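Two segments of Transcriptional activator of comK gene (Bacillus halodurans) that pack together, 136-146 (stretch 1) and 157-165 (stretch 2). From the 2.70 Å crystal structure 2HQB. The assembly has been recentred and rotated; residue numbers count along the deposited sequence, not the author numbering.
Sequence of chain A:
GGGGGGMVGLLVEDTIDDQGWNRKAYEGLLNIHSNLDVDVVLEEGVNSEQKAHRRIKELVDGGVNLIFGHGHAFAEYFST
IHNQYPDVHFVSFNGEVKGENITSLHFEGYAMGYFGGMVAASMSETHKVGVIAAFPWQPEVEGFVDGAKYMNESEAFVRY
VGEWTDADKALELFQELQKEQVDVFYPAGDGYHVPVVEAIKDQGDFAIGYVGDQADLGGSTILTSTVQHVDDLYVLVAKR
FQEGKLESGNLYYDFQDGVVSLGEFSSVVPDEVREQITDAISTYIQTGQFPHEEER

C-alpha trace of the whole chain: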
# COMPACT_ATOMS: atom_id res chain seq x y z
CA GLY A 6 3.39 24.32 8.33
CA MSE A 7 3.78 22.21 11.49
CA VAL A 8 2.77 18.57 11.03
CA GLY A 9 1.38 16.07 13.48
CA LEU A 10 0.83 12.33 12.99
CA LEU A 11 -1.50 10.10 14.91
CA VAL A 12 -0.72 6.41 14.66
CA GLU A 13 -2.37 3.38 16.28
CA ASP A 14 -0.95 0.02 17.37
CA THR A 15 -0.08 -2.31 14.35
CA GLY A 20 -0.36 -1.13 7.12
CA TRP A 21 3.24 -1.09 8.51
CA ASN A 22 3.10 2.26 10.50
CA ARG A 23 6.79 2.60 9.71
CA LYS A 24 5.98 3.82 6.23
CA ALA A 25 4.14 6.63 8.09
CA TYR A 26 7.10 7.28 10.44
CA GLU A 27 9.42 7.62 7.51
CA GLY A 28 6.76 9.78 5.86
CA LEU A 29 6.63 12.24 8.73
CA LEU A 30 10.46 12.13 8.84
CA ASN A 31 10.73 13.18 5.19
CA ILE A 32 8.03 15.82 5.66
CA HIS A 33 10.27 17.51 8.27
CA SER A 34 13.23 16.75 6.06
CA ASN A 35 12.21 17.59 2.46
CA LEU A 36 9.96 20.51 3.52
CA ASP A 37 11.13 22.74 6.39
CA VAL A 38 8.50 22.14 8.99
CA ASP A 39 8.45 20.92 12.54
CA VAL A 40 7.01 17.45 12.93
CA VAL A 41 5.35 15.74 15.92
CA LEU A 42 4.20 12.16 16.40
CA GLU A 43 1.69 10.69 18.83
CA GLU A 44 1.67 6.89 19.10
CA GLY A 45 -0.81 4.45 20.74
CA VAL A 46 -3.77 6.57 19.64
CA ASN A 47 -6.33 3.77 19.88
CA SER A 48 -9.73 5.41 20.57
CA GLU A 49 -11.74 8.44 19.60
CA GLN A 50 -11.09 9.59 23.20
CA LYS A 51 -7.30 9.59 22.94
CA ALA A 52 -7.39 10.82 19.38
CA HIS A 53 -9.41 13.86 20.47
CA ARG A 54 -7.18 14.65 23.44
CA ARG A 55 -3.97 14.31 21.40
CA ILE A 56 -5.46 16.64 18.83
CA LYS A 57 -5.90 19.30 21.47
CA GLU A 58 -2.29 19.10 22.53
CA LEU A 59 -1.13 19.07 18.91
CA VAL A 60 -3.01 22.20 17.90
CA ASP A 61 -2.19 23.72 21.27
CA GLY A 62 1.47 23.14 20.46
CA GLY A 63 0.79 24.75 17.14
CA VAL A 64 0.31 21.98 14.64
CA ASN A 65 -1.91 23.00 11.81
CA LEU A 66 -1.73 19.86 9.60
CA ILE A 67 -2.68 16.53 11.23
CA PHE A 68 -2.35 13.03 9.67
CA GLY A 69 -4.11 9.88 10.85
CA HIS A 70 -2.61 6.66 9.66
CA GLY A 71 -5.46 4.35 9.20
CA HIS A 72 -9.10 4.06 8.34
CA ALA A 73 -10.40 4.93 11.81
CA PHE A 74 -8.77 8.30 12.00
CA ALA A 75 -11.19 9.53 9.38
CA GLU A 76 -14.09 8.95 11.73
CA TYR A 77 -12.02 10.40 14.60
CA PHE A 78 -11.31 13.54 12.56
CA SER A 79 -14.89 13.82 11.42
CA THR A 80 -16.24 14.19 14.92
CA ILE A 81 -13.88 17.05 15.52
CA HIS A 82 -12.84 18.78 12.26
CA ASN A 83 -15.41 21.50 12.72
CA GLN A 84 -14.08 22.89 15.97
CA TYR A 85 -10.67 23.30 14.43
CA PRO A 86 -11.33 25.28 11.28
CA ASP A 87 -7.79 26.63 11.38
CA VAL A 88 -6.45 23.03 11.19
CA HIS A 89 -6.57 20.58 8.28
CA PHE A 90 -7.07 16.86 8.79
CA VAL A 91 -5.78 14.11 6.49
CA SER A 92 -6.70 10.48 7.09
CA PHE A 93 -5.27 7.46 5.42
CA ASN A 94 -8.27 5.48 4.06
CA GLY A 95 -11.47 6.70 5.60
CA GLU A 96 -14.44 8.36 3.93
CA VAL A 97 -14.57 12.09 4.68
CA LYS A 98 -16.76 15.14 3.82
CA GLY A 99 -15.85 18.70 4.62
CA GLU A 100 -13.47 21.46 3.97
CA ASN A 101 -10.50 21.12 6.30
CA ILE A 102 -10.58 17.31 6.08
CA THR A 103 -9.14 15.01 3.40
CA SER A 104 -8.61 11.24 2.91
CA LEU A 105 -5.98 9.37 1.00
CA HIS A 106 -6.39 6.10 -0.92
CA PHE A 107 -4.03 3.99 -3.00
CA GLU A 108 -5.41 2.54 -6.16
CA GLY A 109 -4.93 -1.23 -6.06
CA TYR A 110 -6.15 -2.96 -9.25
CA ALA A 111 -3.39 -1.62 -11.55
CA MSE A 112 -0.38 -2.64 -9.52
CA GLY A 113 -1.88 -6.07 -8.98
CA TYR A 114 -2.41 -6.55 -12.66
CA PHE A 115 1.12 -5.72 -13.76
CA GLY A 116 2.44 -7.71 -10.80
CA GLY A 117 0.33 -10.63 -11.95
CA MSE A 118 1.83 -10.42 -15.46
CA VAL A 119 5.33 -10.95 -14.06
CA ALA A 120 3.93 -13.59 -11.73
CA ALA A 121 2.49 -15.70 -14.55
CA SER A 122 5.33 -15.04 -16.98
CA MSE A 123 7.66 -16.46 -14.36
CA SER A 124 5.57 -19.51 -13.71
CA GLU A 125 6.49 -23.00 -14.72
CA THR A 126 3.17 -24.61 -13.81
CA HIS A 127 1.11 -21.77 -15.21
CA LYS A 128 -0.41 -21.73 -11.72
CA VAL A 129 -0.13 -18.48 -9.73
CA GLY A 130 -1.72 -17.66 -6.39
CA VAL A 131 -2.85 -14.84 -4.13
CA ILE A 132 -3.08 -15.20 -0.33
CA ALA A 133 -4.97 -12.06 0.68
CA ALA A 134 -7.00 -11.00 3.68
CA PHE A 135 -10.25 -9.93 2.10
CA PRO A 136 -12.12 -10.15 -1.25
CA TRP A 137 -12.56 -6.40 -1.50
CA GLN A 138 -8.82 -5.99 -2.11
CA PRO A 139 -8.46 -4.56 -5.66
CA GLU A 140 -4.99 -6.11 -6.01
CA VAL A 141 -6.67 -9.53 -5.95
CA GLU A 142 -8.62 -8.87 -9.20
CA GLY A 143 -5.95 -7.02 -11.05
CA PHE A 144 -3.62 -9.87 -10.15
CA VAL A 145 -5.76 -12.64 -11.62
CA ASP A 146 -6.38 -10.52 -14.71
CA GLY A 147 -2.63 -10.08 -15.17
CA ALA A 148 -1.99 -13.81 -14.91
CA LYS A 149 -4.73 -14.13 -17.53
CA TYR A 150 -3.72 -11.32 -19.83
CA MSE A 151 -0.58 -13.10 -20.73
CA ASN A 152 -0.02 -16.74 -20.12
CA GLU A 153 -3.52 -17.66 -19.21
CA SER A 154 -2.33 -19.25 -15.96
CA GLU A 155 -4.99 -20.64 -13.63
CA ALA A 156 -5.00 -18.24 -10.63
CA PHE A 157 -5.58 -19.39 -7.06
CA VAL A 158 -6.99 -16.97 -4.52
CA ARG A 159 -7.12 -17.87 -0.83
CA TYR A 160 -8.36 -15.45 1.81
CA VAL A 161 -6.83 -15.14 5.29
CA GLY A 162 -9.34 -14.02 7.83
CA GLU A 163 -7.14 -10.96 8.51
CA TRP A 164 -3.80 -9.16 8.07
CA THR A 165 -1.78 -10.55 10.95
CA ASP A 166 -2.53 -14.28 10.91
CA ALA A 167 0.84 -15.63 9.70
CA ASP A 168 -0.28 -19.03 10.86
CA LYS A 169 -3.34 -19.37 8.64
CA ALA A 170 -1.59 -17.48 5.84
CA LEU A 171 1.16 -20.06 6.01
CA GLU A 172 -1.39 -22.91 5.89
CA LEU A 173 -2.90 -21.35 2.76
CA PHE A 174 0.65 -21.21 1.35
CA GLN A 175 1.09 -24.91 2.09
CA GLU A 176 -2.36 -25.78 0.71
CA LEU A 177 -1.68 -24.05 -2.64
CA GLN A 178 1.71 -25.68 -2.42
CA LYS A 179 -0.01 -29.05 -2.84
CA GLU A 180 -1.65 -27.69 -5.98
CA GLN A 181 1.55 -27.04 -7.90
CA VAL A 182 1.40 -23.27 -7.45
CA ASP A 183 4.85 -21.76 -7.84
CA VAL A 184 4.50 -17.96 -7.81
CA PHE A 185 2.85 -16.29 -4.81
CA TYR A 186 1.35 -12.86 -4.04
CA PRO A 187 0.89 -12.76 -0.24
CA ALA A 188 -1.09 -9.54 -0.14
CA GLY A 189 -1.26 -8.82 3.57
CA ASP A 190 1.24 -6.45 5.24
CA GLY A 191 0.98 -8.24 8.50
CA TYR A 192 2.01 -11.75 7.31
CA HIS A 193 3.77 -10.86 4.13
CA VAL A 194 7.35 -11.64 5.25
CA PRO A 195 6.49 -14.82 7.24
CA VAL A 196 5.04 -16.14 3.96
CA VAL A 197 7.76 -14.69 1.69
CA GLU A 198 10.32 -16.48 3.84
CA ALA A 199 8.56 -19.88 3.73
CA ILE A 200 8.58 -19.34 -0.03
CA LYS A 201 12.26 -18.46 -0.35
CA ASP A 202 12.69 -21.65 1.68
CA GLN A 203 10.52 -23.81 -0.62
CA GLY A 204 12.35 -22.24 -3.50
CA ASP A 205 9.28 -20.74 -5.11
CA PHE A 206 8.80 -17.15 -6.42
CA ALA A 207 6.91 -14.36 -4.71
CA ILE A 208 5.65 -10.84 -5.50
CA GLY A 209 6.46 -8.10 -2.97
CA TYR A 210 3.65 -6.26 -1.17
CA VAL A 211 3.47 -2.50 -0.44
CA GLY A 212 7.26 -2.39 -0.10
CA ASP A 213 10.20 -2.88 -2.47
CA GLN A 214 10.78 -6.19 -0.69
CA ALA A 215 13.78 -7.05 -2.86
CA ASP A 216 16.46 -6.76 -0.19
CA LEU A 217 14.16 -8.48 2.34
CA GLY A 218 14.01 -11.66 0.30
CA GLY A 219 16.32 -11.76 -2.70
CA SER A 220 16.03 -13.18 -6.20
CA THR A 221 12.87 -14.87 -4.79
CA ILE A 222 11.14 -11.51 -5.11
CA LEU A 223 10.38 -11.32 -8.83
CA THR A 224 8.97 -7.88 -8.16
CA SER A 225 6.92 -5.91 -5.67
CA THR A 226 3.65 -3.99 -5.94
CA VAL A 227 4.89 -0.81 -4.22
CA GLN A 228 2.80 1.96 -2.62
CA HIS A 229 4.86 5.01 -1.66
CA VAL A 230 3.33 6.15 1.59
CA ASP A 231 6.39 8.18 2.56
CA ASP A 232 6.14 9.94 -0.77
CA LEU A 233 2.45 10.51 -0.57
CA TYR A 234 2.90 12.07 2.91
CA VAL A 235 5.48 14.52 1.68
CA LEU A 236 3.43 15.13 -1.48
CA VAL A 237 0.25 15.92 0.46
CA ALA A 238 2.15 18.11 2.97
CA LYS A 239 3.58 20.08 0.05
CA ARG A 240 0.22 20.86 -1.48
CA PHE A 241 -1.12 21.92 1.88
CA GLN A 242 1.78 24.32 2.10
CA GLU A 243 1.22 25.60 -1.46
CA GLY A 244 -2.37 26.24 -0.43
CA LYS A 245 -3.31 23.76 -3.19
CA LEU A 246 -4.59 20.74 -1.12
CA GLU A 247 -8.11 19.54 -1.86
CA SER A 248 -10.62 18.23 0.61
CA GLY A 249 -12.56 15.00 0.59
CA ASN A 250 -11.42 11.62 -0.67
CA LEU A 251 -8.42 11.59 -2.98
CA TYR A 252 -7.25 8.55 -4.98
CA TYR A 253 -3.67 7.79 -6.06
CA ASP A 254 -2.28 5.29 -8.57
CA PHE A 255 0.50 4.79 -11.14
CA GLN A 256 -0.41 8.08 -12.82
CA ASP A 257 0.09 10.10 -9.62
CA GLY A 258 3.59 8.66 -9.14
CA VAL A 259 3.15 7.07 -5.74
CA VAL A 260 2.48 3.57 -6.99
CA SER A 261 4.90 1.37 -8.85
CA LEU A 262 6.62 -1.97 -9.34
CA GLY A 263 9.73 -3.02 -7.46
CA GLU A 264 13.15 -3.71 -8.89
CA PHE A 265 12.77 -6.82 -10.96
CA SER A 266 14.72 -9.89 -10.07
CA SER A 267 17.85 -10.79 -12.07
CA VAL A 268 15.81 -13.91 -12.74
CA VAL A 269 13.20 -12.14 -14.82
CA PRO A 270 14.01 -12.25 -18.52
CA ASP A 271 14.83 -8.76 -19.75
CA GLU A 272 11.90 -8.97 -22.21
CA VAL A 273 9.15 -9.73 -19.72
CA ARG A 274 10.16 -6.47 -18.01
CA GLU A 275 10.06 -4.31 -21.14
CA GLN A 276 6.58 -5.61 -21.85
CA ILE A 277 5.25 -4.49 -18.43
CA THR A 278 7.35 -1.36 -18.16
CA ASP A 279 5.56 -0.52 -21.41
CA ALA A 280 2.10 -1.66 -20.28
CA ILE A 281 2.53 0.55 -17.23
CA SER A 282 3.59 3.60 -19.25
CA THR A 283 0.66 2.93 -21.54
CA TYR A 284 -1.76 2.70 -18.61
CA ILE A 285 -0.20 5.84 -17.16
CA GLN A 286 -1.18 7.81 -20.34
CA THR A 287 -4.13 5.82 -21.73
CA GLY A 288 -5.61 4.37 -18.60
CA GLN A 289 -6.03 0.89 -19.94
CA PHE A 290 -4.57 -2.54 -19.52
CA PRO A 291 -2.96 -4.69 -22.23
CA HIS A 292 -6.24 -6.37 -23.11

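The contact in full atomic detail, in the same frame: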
# COMPACT_ATOMS: atom_id res chain seq x y z
N PRO A 136 -11.65 -10.18 0.14
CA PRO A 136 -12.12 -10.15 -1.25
C PRO A 136 -12.20 -8.74 -1.85
O PRO A 136 -11.99 -8.56 -3.06
CB PRO A 136 -13.48 -10.79 -1.15
CG PRO A 136 -13.38 -11.66 0.05
CD PRO A 136 -12.68 -10.77 1.01
N TRP A 137 -12.47 -7.75 -1.01
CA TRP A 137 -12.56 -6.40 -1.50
C TRP A 137 -11.21 -5.77 -1.86
O TRP A 137 -11.14 -4.61 -2.24
CB TRP A 137 -13.28 -5.53 -0.48
CG TRP A 137 -12.68 -5.51 0.88
CD1 TRP A 137 -13.12 -6.18 1.99
CD2 TRP A 137 -11.54 -4.76 1.29
NE1 TRP A 137 -12.33 -5.87 3.07
CE2 TRP A 137 -11.35 -5.00 2.66
CE3 TRP A 137 -10.66 -3.90 0.63
CZ2 TRP A 137 -10.33 -4.42 3.39
CZ3 TRP A 137 -9.65 -3.33 1.34
CH2 TRP A 137 -9.48 -3.59 2.71
N GLN A 138 -10.12 -6.53 -1.76
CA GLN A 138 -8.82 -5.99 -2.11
C GLN A 138 -8.66 -5.95 -3.63
O GLN A 138 -8.60 -6.99 -4.30
CB GLN A 138 -7.70 -6.83 -1.46
CG GLN A 138 -7.58 -6.67 0.05
CD GLN A 138 -6.50 -7.52 0.70
OE1 GLN A 138 -5.34 -7.54 0.26
NE2 GLN A 138 -6.87 -8.22 1.76
N PRO A 139 -8.62 -4.74 -4.22
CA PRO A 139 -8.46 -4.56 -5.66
C PRO A 139 -7.34 -5.40 -6.22
O PRO A 139 -7.54 -6.10 -7.21
CB PRO A 139 -8.19 -3.07 -5.78
CG PRO A 139 -9.11 -2.55 -4.78
CD PRO A 139 -8.81 -3.43 -3.58
N GLU A 140 -6.16 -5.33 -5.60
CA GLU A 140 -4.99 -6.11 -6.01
C GLU A 140 -5.35 -7.57 -6.37
O GLU A 140 -4.75 -8.16 -7.28
CB GLU A 140 -3.95 -6.16 -4.89
CG GLU A 140 -3.88 -4.93 -3.98
CD GLU A 140 -4.73 -5.03 -2.70
OE1 GLU A 140 -4.73 -6.10 -2.06
OE2 GLU A 140 -5.37 -4.01 -2.33
N VAL A 141 -6.32 -8.15 -5.66
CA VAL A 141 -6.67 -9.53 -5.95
C VAL A 141 -7.19 -9.68 -7.39
O VAL A 141 -6.78 -10.60 -8.09
CB VAL A 141 -7.71 -10.09 -4.93
CG1 VAL A 141 -7.97 -11.59 -5.19
CG2 VAL A 141 -7.21 -9.92 -3.54
N GLU A 142 -8.07 -8.78 -7.84
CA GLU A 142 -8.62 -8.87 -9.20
C GLU A 142 -7.53 -8.59 -10.22
O GLU A 142 -7.19 -9.42 -11.06
CB GLU A 142 -9.77 -7.87 -9.44
CG GLU A 142 -11.11 -8.19 -8.76
CD GLU A 142 -11.29 -7.55 -7.36
OE1 GLU A 142 -10.47 -7.81 -6.43
OE2 GLU A 142 -12.27 -6.78 -7.18
N GLY A 143 -6.99 -7.39 -10.14
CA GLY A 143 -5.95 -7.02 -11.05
C GLY A 143 -4.88 -8.07 -11.16
O GLY A 143 -4.25 -8.16 -12.19
N PHE A 144 -4.66 -8.85 -10.11
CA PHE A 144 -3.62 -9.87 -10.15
C PHE A 144 -4.00 -11.01 -11.07
O PHE A 144 -3.23 -11.40 -11.92
CB PHE A 144 -3.35 -10.45 -8.76
CG PHE A 144 -2.16 -11.37 -8.71
CD1 PHE A 144 -0.87 -10.85 -8.55
CD2 PHE A 144 -2.33 -12.76 -8.81
CE1 PHE A 144 0.26 -11.72 -8.47
CE2 PHE A 144 -1.22 -13.64 -8.73
CZ PHE A 144 0.09 -13.11 -8.56
N VAL A 145 -5.18 -11.55 -10.84
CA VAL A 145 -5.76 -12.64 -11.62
C VAL A 145 -5.81 -12.22 -13.11
O VAL A 145 -5.42 -12.98 -14.00
CB VAL A 145 -7.18 -12.93 -11.10
CG1 VAL A 145 -8.10 -13.34 -12.23
CG2 VAL A 145 -7.12 -13.98 -10.01
N ASP A 146 -6.30 -11.01 -13.35
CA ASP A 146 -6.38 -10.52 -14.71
C ASP A 146 -5.00 -10.46 -15.36
O ASP A 146 -4.87 -10.71 -16.55
CB ASP A 146 -7.06 -9.15 -14.75
CG ASP A 146 -8.51 -9.21 -14.27
OD1 ASP A 146 -9.11 -10.31 -14.27
OD2 ASP A 146 -9.06 -8.15 -13.90
N PHE A 157 -4.98 -18.92 -8.29
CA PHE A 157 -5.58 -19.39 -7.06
C PHE A 157 -5.61 -18.29 -6.02
O PHE A 157 -4.58 -17.72 -5.67
CB PHE A 157 -4.80 -20.56 -6.48
CG PHE A 157 -4.89 -21.79 -7.28
CD1 PHE A 157 -4.40 -21.82 -8.58
CD2 PHE A 157 -5.42 -22.94 -6.73
CE1 PHE A 157 -4.43 -23.00 -9.32
CE2 PHE A 157 -5.46 -24.12 -7.46
CZ PHE A 157 -4.97 -24.15 -8.75
N VAL A 158 -6.81 -17.99 -5.53
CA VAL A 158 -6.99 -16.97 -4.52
C VAL A 158 -7.50 -17.59 -3.25
O VAL A 158 -8.52 -18.25 -3.25
CB VAL A 158 -8.01 -15.93 -4.97
CG1 VAL A 158 -8.17 -14.88 -3.90
CG2 VAL A 158 -7.57 -15.29 -6.26
N ARG A 159 -6.76 -17.39 -2.17
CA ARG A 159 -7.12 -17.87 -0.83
C ARG A 159 -7.19 -16.63 0.05
O ARG A 159 -6.37 -15.72 -0.07
CB ARG A 159 -6.08 -18.84 -0.26
CG ARG A 159 -6.02 -20.19 -0.95
CD ARG A 159 -7.40 -20.82 -1.06
NE ARG A 159 -7.88 -20.84 -2.44
CZ ARG A 159 -7.98 -21.94 -3.18
NH1 ARG A 159 -7.65 -23.12 -2.67
NH2 ARG A 159 -8.43 -21.86 -4.42
N TYR A 160 -8.18 -16.58 0.92
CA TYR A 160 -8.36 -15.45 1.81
C TYR A 160 -7.99 -15.77 3.25
O TYR A 160 -8.43 -16.78 3.79
CB TYR A 160 -9.83 -14.96 1.74
CG TYR A 160 -10.16 -14.29 0.41
CD1 TYR A 160 -11.03 -14.88 -0.52
CD2 TYR A 160 -9.50 -13.12 0.04
CE1 TYR A 160 -11.22 -14.33 -1.78
CE2 TYR A 160 -9.67 -12.57 -1.20
CZ TYR A 160 -10.52 -13.18 -2.12
OH TYR A 160 -10.58 -12.62 -3.38
N VAL A 161 -7.16 -14.94 3.87
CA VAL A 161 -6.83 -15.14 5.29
C VAL A 161 -7.93 -14.38 6.01
O VAL A 161 -8.48 -13.38 5.51
CB VAL A 161 -5.56 -14.45 5.70
CG1 VAL A 161 -5.31 -14.72 7.16
CG2 VAL A 161 -4.44 -14.90 4.87
N GLY A 162 -8.29 -14.80 7.20
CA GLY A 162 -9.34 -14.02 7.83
C GLY A 162 -8.94 -12.56 7.99
O GLY A 162 -9.78 -11.68 7.88
N GLU A 163 -7.66 -12.32 8.31
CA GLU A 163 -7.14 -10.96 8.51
C GLU A 163 -5.70 -10.67 8.03
O GLU A 163 -5.12 -11.43 7.27
CB GLU A 163 -7.26 -10.55 9.97
CG GLU A 163 -6.73 -9.12 10.18
CD GLU A 163 -7.30 -8.43 11.38
OE1 GLU A 163 -7.33 -9.09 12.45
OE2 GLU A 163 -7.71 -7.24 11.23
N TRP A 164 -5.13 -9.55 8.48
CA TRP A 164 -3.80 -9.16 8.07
C TRP A 164 -2.62 -9.63 8.91
O TRP A 164 -1.47 -9.54 8.48
CB TRP A 164 -3.68 -7.65 7.99
CG TRP A 164 -4.82 -6.93 7.41
CD1 TRP A 164 -5.88 -6.41 8.07
CD2 TRP A 164 -4.97 -6.56 6.04
NE1 TRP A 164 -6.68 -5.72 7.20
CE2 TRP A 164 -6.15 -5.80 5.94
CE3 TRP A 164 -4.23 -6.80 4.88
CZ2 TRP A 164 -6.60 -5.28 4.74
CZ3 TRP A 164 -4.68 -6.28 3.70
CH2 TRP A 164 -5.86 -5.53 3.63
N THR A 165 -2.88 -10.15 10.10
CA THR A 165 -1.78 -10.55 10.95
C THR A 165 -1.68 -12.03 11.24
O THR A 165 -0.78 -12.44 12.00
CB THR A 165 -1.89 -9.84 12.27
OG1 THR A 165 -3.21 -10.05 12.80
CG2 THR A 165 -1.67 -8.37 12.09

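The contact between these two segments is made by side chains, and no hydrogen bond crosses it. Helix 139-146 lies against strand 157-160 with their N-to-C directions at 165°, nearly antiparallel, and their axes come within 9.9 Å. At that distance the gap must be filled by side chains, and together the two stretches bury a modest 368 Å².

The aliphatic packing sits between helix and strand. Val-141 and Val-145 lie one helical turn apart, so both direct their CA-to-CB bonds toward the strand, and both meet Val-158. CG1 of Val-141 is 3.5 Å from CG1 of Val-158, and CG2 of Val-145 is 4.0 Å from CG2 of Val-158. Valine suits such a place because its branched side chain is short and apolar: it fills the space between backbones without needing a polar partner. Along the strand the side chains alternate. Val-158 and Tyr-160 point toward the helix side, whereas Phe-157 points away and Arg-159, out of reach of the first stretch, turns its NE back to the backbone O of Val-158 in a hydrogen bond of 2.8 Å.

Tyr-160 has the largest area covered by the opposing segment, and its ring serves two neighbours. Pro-136 lies over one face: its CG is 3.8 Å from the centroid of the Tyr-160 ring and only 7° off the ring normal, a CH-pi contact. Proline is well suited to this role, since its compact, rigid ring can lay a C-H group flat against the electron-rich aromatic face. Farther out, CG1 of Val-141 lies 3.3 Å from OH of Tyr-160 and 4.3 Å from its CZ. The tyrosine thus links the helical valine to the loop preceding the helix, its length allowing it to span both.

A second aromatic contact forms beyond the strand, where the broad indole of Trp-164 reaches back to that loop. The CA-to-CB bond of Trp-164 points sideways and that of Trp-137 points away, yet the ends of both side chains come nearer, and CH2 of Trp-137 stands 3.9 Å from CZ2 of Trp-164. Trp-137 CH2 lies at the edge of the Trp-164 ring, near its plane. Large planar side chains can make such a contact even when their backbones are far apart. Gln-138, whose CA-to-CB bond points toward the second stretch, also packs its extended side chain against the Trp-164 indole.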